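Local atomic coordinates of esterase (uncultured bacterium pCosCE1, PDB entry 7ATL), a protein that hydrolyses carboxylic esters as a family VIII carboxylesterase of the beta-lactamase clan and also shows promiscuous acyltransferase activity. Residues A[23-28]-A[364-369]; A[143-148]-A[258-263]; A[200-205]-A[286-291]. All blocks are in the same frame, centred on the assembly; numbering follows the deposited sequence.

How the contacts relate
The chain begins with helix 3-21, and contact 1 closes a loop that holds nearly the whole protein. Contacts 2 and 3 nest inside it. Contact 2 opens at 143-148, contact 3 opens at 200-205, and contact 2 then closes at 258-263 before contact 3 closes at 286-291, so these two cross. Contact 1 joins the turn between helix 3-21 and strand 27-34 to the short helix 366-369 near the C terminus, contact 2 joins two loops beside helix 149-157, and contact 3 joins loops following helices 190-199 and 271-283. The centres lie 26 to 30 Å apart, and none of the three touches another.

Contact 1. Residues A[23-28]-A[364-369]; sequences GRIVGS and AFEGMS
With CG anti to the backbone N (chi1 177°) and a bend at chi2, the Glu366 side chain reaches past Ile25 to the guanidinium of Arg24, whose own chain bends at chi3 (55°). The contact lies in the beta-lactamase fold, where the turn between helix 3-21 and strand 27-34 meets the short helix 366-369. Gly23 ends the first helix in a Schellman motif, its positive phi being easily adopted by glycine. Arg24 then offers NE to Glu366 OE2 at 3.3 Å, and NH2 adds a weak bond to the same oxygen. This salt bridge is not a coplanar fork: the guanidinium and carboxylate planes stand 87° apart, and NE meets OE2 from above the carboxylate plane. The backbone N of Tyr372 also binds OE2, while Glu22 pairs with Arg24 NH1, so both charged groups have second partners. Arg24 O lies against the aliphatic part of Glu366, 3.3 Å from Glu366 CB. Ile25 suits the buried position beside it by offering an apolar methyl to CB and CG. That methyl also packs against the start of helix 366-369, with Ile25 CD1 3.9 Å from Gly367 N. Tighter still is the approach of Ile25 CD1 to Glu366 CG, at 3.4 Å.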
ATOM      1  N   GLY A  23       9.011  21.647  -9.079  1.00 48.97           N
ATOM      2  CA  GLY A  23       7.592  21.541  -8.663  1.00 47.30           C
ATOM      3  C   GLY A  23       6.964  20.189  -9.022  1.00 46.52           C
ATOM      4  O   GLY A  23       5.771  20.160  -9.409  1.00 42.32           O
ATOM      5  N   ARG A  24       7.739  19.100  -8.933  1.00 42.77           N
ATOM      6  CA  ARG A  24       7.274  17.710  -9.191  1.00 40.44           C
ATOM      7  C   ARG A  24       6.777  17.132  -7.860  1.00 38.16           C
ATOM      8  O   ARG A  24       5.789  16.403  -7.865  1.00 39.27           O
ATOM      9  CB  ARG A  24       8.399  16.864  -9.799  1.00 40.44           C
ATOM     10  CG  ARG A  24       8.463  16.861 -11.321  1.00 41.26           C
ATOM     11  CD  ARG A  24       9.864  16.501 -11.813  1.00 44.69           C
ATOM     12  NE  ARG A  24      10.343  15.229 -11.279  1.00 47.47           N
ATOM     13  CZ  ARG A  24      11.510  14.995 -10.667  1.00 53.03           C
ATOM     14  NH1 ARG A  24      12.425  15.937 -10.498  1.00 54.16           N
ATOM     15  NH2 ARG A  24      11.770  13.773 -10.238  1.00 61.29           N
ATOM     16  N   ILE A  25       7.445  17.493  -6.768  1.00 38.15           N
ATOM     17  CA  ILE A  25       7.159  17.072  -5.368  1.00 40.62           C
ATOM     18  C   ILE A  25       7.042  18.342  -4.523  1.00 40.84           C
ATOM     19  O   ILE A  25       7.827  19.283  -4.741  1.00 46.81           O
ATOM     20  CB  ILE A  25       8.287  16.149  -4.855  1.00 41.74           C
ATOM     21  CG1 ILE A  25       8.380  14.882  -5.702  1.00 46.88           C
ATOM     22  CG2 ILE A  25       8.136  15.811  -3.377  1.00 41.18           C
ATOM     23  CD1 ILE A  25       7.085  14.078  -5.745  1.00 49.00           C
ATOM     24  N   VAL A  26       6.107  18.352  -3.586  1.00 39.69           N
ATOM     25  CA  VAL A  26       5.870  19.478  -2.650  1.00 40.98           C
ATOM     26  C   VAL A  26       6.701  19.238  -1.388  1.00 44.42           C
ATOM     27  O   VAL A  26       7.372  20.207  -0.906  1.00 53.14           O
ATOM     28  CB  VAL A  26       4.364  19.589  -2.364  1.00 41.40           C
ATOM     29  CG1 VAL A  26       4.055  20.573  -1.239  1.00 43.31           C
ATOM     30  CG2 VAL A  26       3.618  19.944  -3.644  1.00 41.37           C
ATOM     31  N   GLY A  27       6.637  18.007  -0.876  1.00 39.61           N
ATOM     32  CA  GLY A  27       7.367  17.539   0.318  1.00 38.25           C
ATOM     33  C   GLY A  27       7.490  16.022   0.346  1.00 35.60           C
ATOM     34  O   GLY A  27       6.649  15.313  -0.266  1.00 36.39           O
ATOM     35  N   SER A  28       8.526  15.510   1.002  1.00 33.93           N
ATOM     36  CA  SER A  28       8.770  14.049   1.149  1.00 32.90           C
ATOM     37  C   SER A  28       9.500  13.793   2.459  1.00 30.92           C
ATOM     38  O   SER A  28      10.160  14.719   2.972  1.00 34.40           O
ATOM     39  CB  SER A  28       9.520  13.451  -0.020  1.00 32.18           C
ATOM     40  OG  SER A  28      10.900  13.771   0.049  1.00 33.03           O
ATOM     41  N   ALA A 364       0.548  13.168  -5.371  1.00 30.13           N
ATOM     42  CA  ALA A 364       0.026  12.148  -6.309  1.00 31.44           C
ATOM     43  C   ALA A 364      -0.031  12.753  -7.709  1.00 33.39           C
ATOM     44  O   ALA A 364      -0.445  13.902  -7.842  1.00 34.53           O
ATOM     45  CB  ALA A 364      -1.338  11.737  -5.828  1.00 33.63           C
ATOM     46  N   PHE A 365       0.392  12.041  -8.762  1.00 34.64           N
ATOM     47  CA  PHE A 365       0.917  10.694  -8.716  1.00 37.92           C
ATOM     48  C   PHE A 365       2.443  10.692  -8.838  1.00 37.15           C
ATOM     49  O   PHE A 365       2.970   9.597  -9.025  1.00 40.42           O
ATOM     50  CB  PHE A 365       0.295   9.879  -9.852  1.00 39.14           C
ATOM     51  CG  PHE A 365      -1.207   9.973  -9.862  1.00 41.11           C
ATOM     52  CD1 PHE A 365      -1.960   9.222  -8.969  1.00 40.20           C
ATOM     53  CD2 PHE A 365      -1.858  10.858 -10.712  1.00 39.65           C
ATOM     54  CE1 PHE A 365      -3.339   9.344  -8.933  1.00 41.66           C
ATOM     55  CE2 PHE A 365      -3.236  10.967 -10.686  1.00 41.54           C
ATOM     56  CZ  PHE A 365      -3.973  10.214  -9.793  1.00 40.72           C
ATOM     57  N   GLU A 366       3.136  11.832  -8.739  1.00 36.46           N
ATOM     58  CA  GLU A 366       4.612  11.863  -8.971  1.00 35.81           C
ATOM     59  C   GLU A 366       5.282  10.905  -7.972  1.00 33.05           C
ATOM     60  O   GLU A 366       6.075  10.077  -8.406  1.00 30.40           O
ATOM     61  CB  GLU A 366       5.171  13.294  -8.936  1.00 37.02           C
ATOM     62  CG  GLU A 366       6.692  13.400  -9.100  1.00 37.27           C
ATOM     63  CD  GLU A 366       7.328  12.961 -10.415  1.00 36.31           C
ATOM     64  OE1 GLU A 366       6.639  12.931 -11.445  1.00 34.50           O
ATOM     65  OE2 GLU A 366       8.536  12.655 -10.405  1.00 36.56           O
ATOM     66  N   GLY A 367       4.904  10.947  -6.699  1.00 31.19           N
ATOM     67  CA  GLY A 367       5.508  10.098  -5.656  1.00 33.06           C
ATOM     68  C   GLY A 367       5.317   8.596  -5.879  1.00 33.21           C
ATOM     69  O   GLY A 367       6.074   7.808  -5.281  1.00 32.12           O
ATOM     70  N   MET A 368       4.316   8.181  -6.655  1.00 32.43           N
ATOM     71  CA  MET A 368       3.974   6.750  -6.805  1.00 32.10           C
ATOM     72  C   MET A 368       4.564   6.253  -8.113  1.00 32.63           C
ATOM     73  O   MET A 368       5.269   5.216  -8.088  1.00 35.48           O
ATOM     74  CB  MET A 368       2.461   6.532  -6.847  1.00 32.96           C
ATOM     75  CG  MET A 368       2.086   5.109  -7.214  1.00 34.69           C
ATOM     76  SD  MET A 368       0.336   4.882  -7.547  1.00 36.35           S
ATOM     77  CE  MET A 368       0.170   5.580  -9.187  1.00 35.16           C
ATOM     78  N   SER A 369       4.209   6.925  -9.207  1.00 31.13           N
ATOM     79  CA  SER A 369       4.444   6.457 -10.598  1.00 33.82           C
ATOM     80  C   SER A 369       5.320   7.435 -11.380  1.00 31.02           C
ATOM     81  O   SER A 369       5.664   7.099 -12.500  1.00 28.92           O
ATOM     82  CB  SER A 369       3.148   6.235 -11.319  1.00 34.67           C
ATOM     83  OG  SER A 369       2.362   7.417 -11.310  1.00 33.42           O
TER

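Contact 2. Residues A[143-148]-A[258-263]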
ATOM      1  N   GLU A 143     -12.731   7.552  -0.481  1.00 30.05           N
ATOM      2  CA  GLU A 143     -13.800   8.539  -0.779  1.00 29.24           C
ATOM      3  C   GLU A 143     -14.771   8.629   0.403  1.00 30.01           C
ATOM      4  O   GLU A 143     -14.706   7.770   1.298  1.00 31.17           O
ATOM      5  CB  GLU A 143     -14.544   8.146  -2.060  1.00 30.23           C
ATOM      6  CG  GLU A 143     -15.408   6.892  -1.930  1.00 27.96           C
ATOM      7  CD  GLU A 143     -14.602   5.619  -2.119  1.00 28.06           C
ATOM      8  OE1 GLU A 143     -14.455   5.207  -3.276  1.00 26.22           O
ATOM      9  OE2 GLU A 143     -14.071   5.077  -1.110  1.00 27.53           O
ATOM     10  N   LEU A 144     -15.654   9.633   0.410  1.00 31.11           N
ATOM     11  CA  LEU A 144     -16.683   9.771   1.474  1.00 31.18           C
ATOM     12  C   LEU A 144     -17.799   8.753   1.214  1.00 28.00           C
ATOM     13  O   LEU A 144     -18.100   8.464   0.049  1.00 27.78           O
ATOM     14  CB  LEU A 144     -17.216  11.206   1.505  1.00 33.29           C
ATOM     15  CG  LEU A 144     -16.205  12.297   1.863  1.00 35.48           C
ATOM     16  CD1 LEU A 144     -16.883  13.656   1.907  1.00 36.95           C
ATOM     17  CD2 LEU A 144     -15.518  12.021   3.189  1.00 34.49           C
ATOM     18  N   SER A 145     -18.360   8.201   2.279  1.00 27.78           N
ATOM     19  CA  SER A 145     -19.491   7.250   2.223  1.00 28.59           C
ATOM     20  C   SER A 145     -20.139   7.155   3.598  1.00 29.29           C
ATOM     21  O   SER A 145     -19.482   7.520   4.591  1.00 30.28           O
ATOM     22  CB  SER A 145     -19.059   5.882   1.733  1.00 29.93           C
ATOM     23  OG  SER A 145     -18.790   4.992   2.806  1.00 28.52           O
ATOM     24  N   SER A 146     -21.350   6.598   3.634  1.00 31.03           N
ATOM     25  CA  SER A 146     -22.149   6.366   4.859  1.00 30.86           C
ATOM     26  C   SER A 146     -22.046   4.893   5.254  1.00 30.14           C
ATOM     27  O   SER A 146     -22.756   4.490   6.172  1.00 31.51           O
ATOM     28  CB  SER A 146     -23.578   6.765   4.639  1.00 32.58           C
ATOM     29  OG  SER A 146     -24.172   5.930   3.652  1.00 34.82           O
ATOM     30  N   LEU A 147     -21.195   4.120   4.590  1.00 29.01           N
ATOM     31  CA  LEU A 147     -21.176   2.648   4.766  1.00 27.54           C
ATOM     32  C   LEU A 147     -20.282   2.262   5.937  1.00 25.79           C
ATOM     33  O   LEU A 147     -19.287   2.972   6.203  1.00 22.86           O
ATOM     34  CB  LEU A 147     -20.674   1.997   3.484  1.00 27.89           C
ATOM     35  CG  LEU A 147     -21.402   2.446   2.223  1.00 30.26           C
ATOM     36  CD1 LEU A 147     -20.778   1.789   1.018  1.00 32.99           C
ATOM     37  CD2 LEU A 147     -22.894   2.136   2.297  1.00 30.46           C
ATOM     38  N   THR A 148     -20.655   1.152   6.575  1.00 24.07           N
ATOM     39  CA  THR A 148     -19.744   0.254   7.321  1.00 25.64           C
ATOM     40  C   THR A 148     -18.980  -0.589   6.291  1.00 29.49           C
ATOM     41  O   THR A 148     -19.446  -0.691   5.093  1.00 29.48           O
ATOM     42  CB  THR A 148     -20.501  -0.633   8.318  1.00 25.28           C
ATOM     43  OG1 THR A 148     -21.352  -1.553   7.618  1.00 21.87           O
ATOM     44  CG2 THR A 148     -21.312   0.188   9.303  1.00 24.82           C
ATOM     45  N   GLN A 258     -15.361   7.763  12.157  1.00 32.63           N
ATOM     46  CA  GLN A 258     -16.545   6.935  11.780  1.00 38.26           C
ATOM     47  C   GLN A 258     -16.313   6.274  10.417  1.00 33.98           C
ATOM     48  O   GLN A 258     -17.041   5.329  10.098  1.00 34.47           O
ATOM     49  CB  GLN A 258     -17.853   7.739  11.659  1.00 44.06           C
ATOM     50  CG  GLN A 258     -18.286   8.528  12.895  1.00 48.21           C
ATOM     51  CD  GLN A 258     -17.999   7.827  14.200  1.00 51.02           C
ATOM     52  OE1 GLN A 258     -17.390   8.390  15.119  1.00 59.30           O
ATOM     53  NE2 GLN A 258     -18.431   6.583  14.286  1.00 46.47           N
ATOM     54  N   ALA A 259     -15.367   6.760   9.621  1.00 30.35           N
ATOM     55  CA  ALA A 259     -15.109   6.206   8.274  1.00 31.36           C
ATOM     56  C   ALA A 259     -14.716   4.727   8.409  1.00 30.52           C
ATOM     57  O   ALA A 259     -13.873   4.415   9.284  1.00 30.08           O
ATOM     58  CB  ALA A 259     -14.045   7.021   7.584  1.00 32.27           C
ATOM     59  N   TYR A 260     -15.303   3.841   7.600  1.00 27.31           N
ATOM     60  CA  TYR A 260     -15.033   2.382   7.709  1.00 28.22           C
ATOM     61  C   TYR A 260     -13.544   2.126   7.453  1.00 27.60           C
ATOM     62  O   TYR A 260     -12.896   2.786   6.622  1.00 25.31           O
ATOM     63  CB  TYR A 260     -15.963   1.524   6.832  1.00 27.71           C
ATOM     64  CG  TYR A 260     -15.663   1.521   5.360  1.00 25.45           C
ATOM     65  CD1 TYR A 260     -14.696   0.688   4.844  1.00 25.04           C
ATOM     66  CD2 TYR A 260     -16.342   2.344   4.478  1.00 25.62           C
ATOM     67  CE1 TYR A 260     -14.406   0.673   3.490  1.00 24.82           C
ATOM     68  CE2 TYR A 260     -16.053   2.354   3.122  1.00 25.48           C
ATOM     69  CZ  TYR A 260     -15.084   1.504   2.620  1.00 25.00           C
ATOM     70  OH  TYR A 260     -14.770   1.466   1.287  1.00 25.83           O
ATOM     71  N   PRO A 261     -12.953   1.205   8.248  1.00 26.13           N
ATOM     72  CA  PRO A 261     -11.550   0.838   8.099  1.00 26.23           C
ATOM     73  C   PRO A 261     -11.302   0.097   6.785  1.00 25.18           C
ATOM     74  O   PRO A 261     -11.760  -0.999   6.670  1.00 24.47           O
ATOM     75  CB  PRO A 261     -11.296  -0.078   9.299  1.00 27.76           C
ATOM     76  CG  PRO A 261     -12.654  -0.639   9.642  1.00 28.43           C
ATOM     77  CD  PRO A 261     -13.594   0.515   9.376  1.00 27.46           C
ATOM     78  N   SER A 262     -10.658   0.761   5.821  1.00 24.26           N
ATOM     79  CA  SER A 262     -10.240   0.161   4.529  1.00 23.65           C
ATOM     80  C   SER A 262      -8.845  -0.425   4.712  1.00 22.24           C
ATOM     81  O   SER A 262      -7.891   0.341   4.778  1.00 21.56           O
ATOM     82  CB  SER A 262     -10.264   1.159   3.389  1.00 23.57           C
ATOM     83  OG  SER A 262      -9.569   0.648   2.258  1.00 24.07           O
ATOM     84  N   GLY A 263      -8.753  -1.746   4.788  1.00 22.56           N
ATOM     85  CA  GLY A 263      -7.467  -2.471   4.816  1.00 23.52           C
ATOM     86  C   GLY A 263      -6.595  -2.223   3.592  1.00 21.13           C
ATOM     87  O   GLY A 263      -5.361  -2.241   3.749  1.00 20.81           O
TER
HETATM   88  O   HOH W   1     -17.670   5.138   5.996  1.00 24.51           O
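The Tyr260 ring meets the 143-148 loop mainly along one edge: Ser145 OG lies in the ring plane, 3.8 Å from Tyr260 CE2, and Leu147 O lies near that plane, 3.5 Å from Tyr260 CD2. Thr148 approaches the ring obliquely, its carbonyl carbon C 4.0 Å from Tyr260 CG. A tyrosine suits this place because its flat ring can offer a single edge to both oxygens. Chi1 of Tyr260 (75°) sets CG between the backbone N and the carbonyl carbon, and with it the CD2-CE2 edge is turned to Ser145 and Leu147. The serine is held by an ST turn, in which Leu147 N donates to Ser145 OG at 3.1 Å and 163°. A water joins the two loops: Tyr260 N donates to it at 3.1 Å, and it lies 2.7 Å from Leu147 O, to which it can donate. Arg253 makes a cation-pi contact with the ring and also binds the backbone oxygens of Glu143 and Tyr260, adding a polar bridge between the loops. Thr148 caps the start of helix 149-157, whose Leu149 and Asn152 touch Tyr260, while Pro261 packs on Leu190 and Pro191 of helix 190-199.

Contact 3. Residues A[200-205]-A[286-291]; sequences QPLGLR and EGILQP
Ile288 carries this contact, setting its branched side chain against Pro201 and Leu202 where two surface loops of the beta-lactamase fold meet. Its long branch points at the backbone of the first loop, bringing Ile288 CD1 within 3.2 Å of Pro201 O, while Ile288 CG1 lies 4.3 Å from Pro201 CB. Both methyls of the isoleucine meet Leu202, with Ile288 CG2 and Ile288 CD1 each 3.9 Å from Leu202 CD2. Chi1 of Ile288 (-64°) sets the two branches, CG1 beside the backbone N and CG2 anti to it, and an extended chi2 (173°) then carries CD1 out toward Pro201 O. A beta-branched residue suits this place because one side chain can meet two neighbouring partners. Leu202 crosses the isoleucine obliquely. No hydrogen bond spans the two segments, so van der Waals packing makes up their direct contact.

The next shell fixes the backbones. A type I turn runs from Gln200 to Gly203, with Pro201 at its second position, where the fixed phi of proline fits. Gly203, whose positive phi is readily adopted by glycine, is the C-prime residue of the Schellman motif that ends the preceding helix. On the other side, Gln290 occupies the N-cap position of helix 291-297.

Farther out, helix 67-80 contacts both segments. Pro201 packs on Arg77 and Leu202 on Leu73, while Arg77 NE binds Ile288 O and Glu80 accepts from Gln290 N; Leu202 also touches Thr280 of helix 271-283. Within the turn that presents Pro201 and Leu202, Gly203 N donates to Gln200 O at 3.0 Å.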
ATOM      1  N   GLN A 200       1.316  -2.767  18.341  1.00 33.58           N
ATOM      2  CA  GLN A 200       1.904  -3.032  19.682  1.00 39.79           C
ATOM      3  C   GLN A 200       3.138  -3.917  19.532  1.00 37.63           C
ATOM      4  O   GLN A 200       4.210  -3.504  19.939  1.00 41.22           O
ATOM      5  CB  GLN A 200       0.858  -3.562  20.667  1.00 40.83           C
ATOM      6  CG  GLN A 200      -0.092  -2.456  21.129  1.00 47.49           C
ATOM      7  CD  GLN A 200      -1.010  -2.875  22.252  1.00 51.00           C
ATOM      8  OE1 GLN A 200      -0.994  -2.283  23.322  1.00 60.84           O
ATOM      9  NE2 GLN A 200      -1.796  -3.918  22.034  1.00 49.70           N
ATOM     10  N   PRO A 201       3.053  -5.121  18.930  1.00 36.63           N
ATOM     11  CA  PRO A 201       4.238  -5.955  18.712  1.00 36.03           C
ATOM     12  C   PRO A 201       5.444  -5.263  18.064  1.00 36.16           C
ATOM     13  O   PRO A 201       6.548  -5.532  18.496  1.00 37.12           O
ATOM     14  CB  PRO A 201       3.716  -7.035  17.761  1.00 39.53           C
ATOM     15  CG  PRO A 201       2.257  -7.188  18.159  1.00 40.66           C
ATOM     16  CD  PRO A 201       1.809  -5.787  18.512  1.00 38.89           C
ATOM     17  N   LEU A 202       5.214  -4.409  17.061  1.00 35.54           N
ATOM     18  CA  LEU A 202       6.284  -3.717  16.290  1.00 37.88           C
ATOM     19  C   LEU A 202       6.663  -2.388  16.964  1.00 38.39           C
ATOM     20  O   LEU A 202       7.577  -1.719  16.434  1.00 36.62           O
ATOM     21  CB  LEU A 202       5.814  -3.481  14.845  1.00 42.00           C
ATOM     22  CG  LEU A 202       5.874  -4.680  13.889  1.00 43.02           C
ATOM     23  CD1 LEU A 202       5.658  -4.255  12.438  1.00 42.81           C
ATOM     24  CD2 LEU A 202       7.207  -5.395  14.006  1.00 43.82           C
ATOM     25  N   GLY A 203       5.973  -2.003  18.050  1.00 35.89           N
ATOM     26  CA  GLY A 203       6.195  -0.739  18.783  1.00 35.69           C
ATOM     27  C   GLY A 203       5.932   0.513  17.946  1.00 36.78           C
ATOM     28  O   GLY A 203       6.549   1.557  18.228  1.00 36.30           O
ATOM     29  N   LEU A 204       5.012   0.464  16.985  1.00 36.69           N
ATOM     30  CA  LEU A 204       4.733   1.612  16.078  1.00 37.04           C
ATOM     31  C   LEU A 204       4.233   2.794  16.917  1.00 34.82           C
ATOM     32  O   LEU A 204       3.480   2.562  17.859  1.00 32.65           O
ATOM     33  CB  LEU A 204       3.685   1.193  15.035  1.00 38.00           C
ATOM     34  CG  LEU A 204       4.037   0.001  14.131  1.00 36.70           C
ATOM     35  CD1 LEU A 204       2.997  -0.156  13.042  1.00 36.85           C
ATOM     36  CD2 LEU A 204       5.416   0.136  13.509  1.00 35.70           C
ATOM     37  N   ARG A 205       4.603   4.024  16.577  1.00 35.24           N
ATOM     38  CA  ARG A 205       4.241   5.203  17.413  1.00 40.13           C
ATOM     39  C   ARG A 205       2.965   5.885  16.895  1.00 37.99           C
ATOM     40  O   ARG A 205       2.270   6.516  17.723  1.00 39.10           O
ATOM     41  CB  ARG A 205       5.392   6.215  17.524  1.00 45.19           C
ATOM     42  CG  ARG A 205       6.122   6.520  16.223  1.00 51.96           C
ATOM     43  CD  ARG A 205       7.154   7.624  16.382  1.00 55.17           C
ATOM     44  NE  ARG A 205       7.623   8.101  15.086  1.00 57.38           N
ATOM     45  CZ  ARG A 205       8.603   8.984  14.920  1.00 58.02           C
ATOM     46  NH1 ARG A 205       8.947   9.374  13.703  1.00 56.75           N
ATOM     47  NH2 ARG A 205       9.237   9.477  15.970  1.00 59.11           N
ATOM     48  N   GLU A 286      12.262 -11.904  16.031  1.00 52.89           N
ATOM     49  CA  GLU A 286      12.033 -12.716  17.257  1.00 60.94           C
ATOM     50  C   GLU A 286      10.635 -12.424  17.808  1.00 51.58           C
ATOM     51  O   GLU A 286      10.384 -11.276  18.178  1.00 46.58           O
ATOM     52  CB  GLU A 286      13.061 -12.367  18.347  1.00 80.01           C
ATOM     53  CG  GLU A 286      14.493 -12.826  18.076  1.00 88.59           C
ATOM     54  CD  GLU A 286      14.835 -14.218  18.594  1.00 95.03           C
ATOM     55  OE1 GLU A 286      16.008 -14.440  18.965  1.00 88.99           O
ATOM     56  OE2 GLU A 286      13.930 -15.080  18.613  1.00 96.01           O
ATOM     57  N   GLY A 287       9.771 -13.437  17.849  1.00 53.55           N
ATOM     58  CA  GLY A 287       8.429 -13.391  18.462  1.00 52.06           C
ATOM     59  C   GLY A 287       7.439 -12.497  17.718  1.00 53.05           C
ATOM     60  O   GLY A 287       6.470 -12.062  18.365  1.00 52.80           O
ATOM     61  N   ILE A 288       7.632 -12.236  16.418  1.00 45.31           N
ATOM     62  CA  ILE A 288       6.689 -11.401  15.614  1.00 43.12           C
ATOM     63  C   ILE A 288       6.425 -12.068  14.256  1.00 39.25           C
ATOM     64  O   ILE A 288       5.247 -12.305  13.934  1.00 36.96           O
ATOM     65  CB  ILE A 288       7.218  -9.954  15.498  1.00 44.67           C
ATOM     66  CG1 ILE A 288       7.264  -9.289  16.879  1.00 47.38           C
ATOM     67  CG2 ILE A 288       6.398  -9.136  14.507  1.00 42.44           C
ATOM     68  CD1 ILE A 288       7.929  -7.931  16.910  1.00 48.01           C
ATOM     69  N   LEU A 289       7.478 -12.351  13.491  1.00 32.30           N
ATOM     70  CA  LEU A 289       7.381 -12.994  12.168  1.00 30.94           C
ATOM     71  C   LEU A 289       8.623 -13.860  11.939  1.00 28.99           C
ATOM     72  O   LEU A 289       9.730 -13.316  11.994  1.00 26.99           O
ATOM     73  CB  LEU A 289       7.245 -11.885  11.118  1.00 30.38           C
ATOM     74  CG  LEU A 289       6.920 -12.356   9.699  1.00 29.65           C
ATOM     75  CD1 LEU A 289       5.464 -12.783   9.582  1.00 28.80           C
ATOM     76  CD2 LEU A 289       7.225 -11.267   8.691  1.00 29.53           C
ATOM     77  N   GLN A 290       8.423 -15.156  11.707  1.00 32.04           N
ATOM     78  CA  GLN A 290       9.494 -16.155  11.443  1.00 36.91           C
ATOM     79  C   GLN A 290      10.166 -15.829  10.109  1.00 36.99           C
ATOM     80  O   GLN A 290       9.511 -15.445   9.136  1.00 35.24           O
ATOM     81  CB  GLN A 290       8.956 -17.594  11.419  1.00 41.66           C
ATOM     82  CG  GLN A 290       8.175 -18.034  12.661  1.00 48.23           C
ATOM     83  CD  GLN A 290       9.002 -18.085  13.926  1.00 57.61           C
ATOM     84  OE1 GLN A 290       8.926 -19.037  14.703  1.00 68.21           O
ATOM     85  NE2 GLN A 290       9.783 -17.045  14.174  1.00 59.61           N
ATOM     86  N   PRO A 291      11.510 -15.954  10.035  1.00 39.10           N
ATOM     87  CA  PRO A 291      12.232 -15.781   8.768  1.00 39.05           C
ATOM     88  C   PRO A 291      11.582 -16.526   7.582  1.00 36.81           C
ATOM     89  O   PRO A 291      11.548 -15.998   6.477  1.00 35.24           O
ATOM     90  CB  PRO A 291      13.617 -16.384   9.092  1.00 37.95           C
ATOM     91  CG  PRO A 291      13.791 -16.144  10.578  1.00 37.33           C
ATOM     92  CD  PRO A 291      12.401 -16.271  11.168  1.00 37.91           C
TER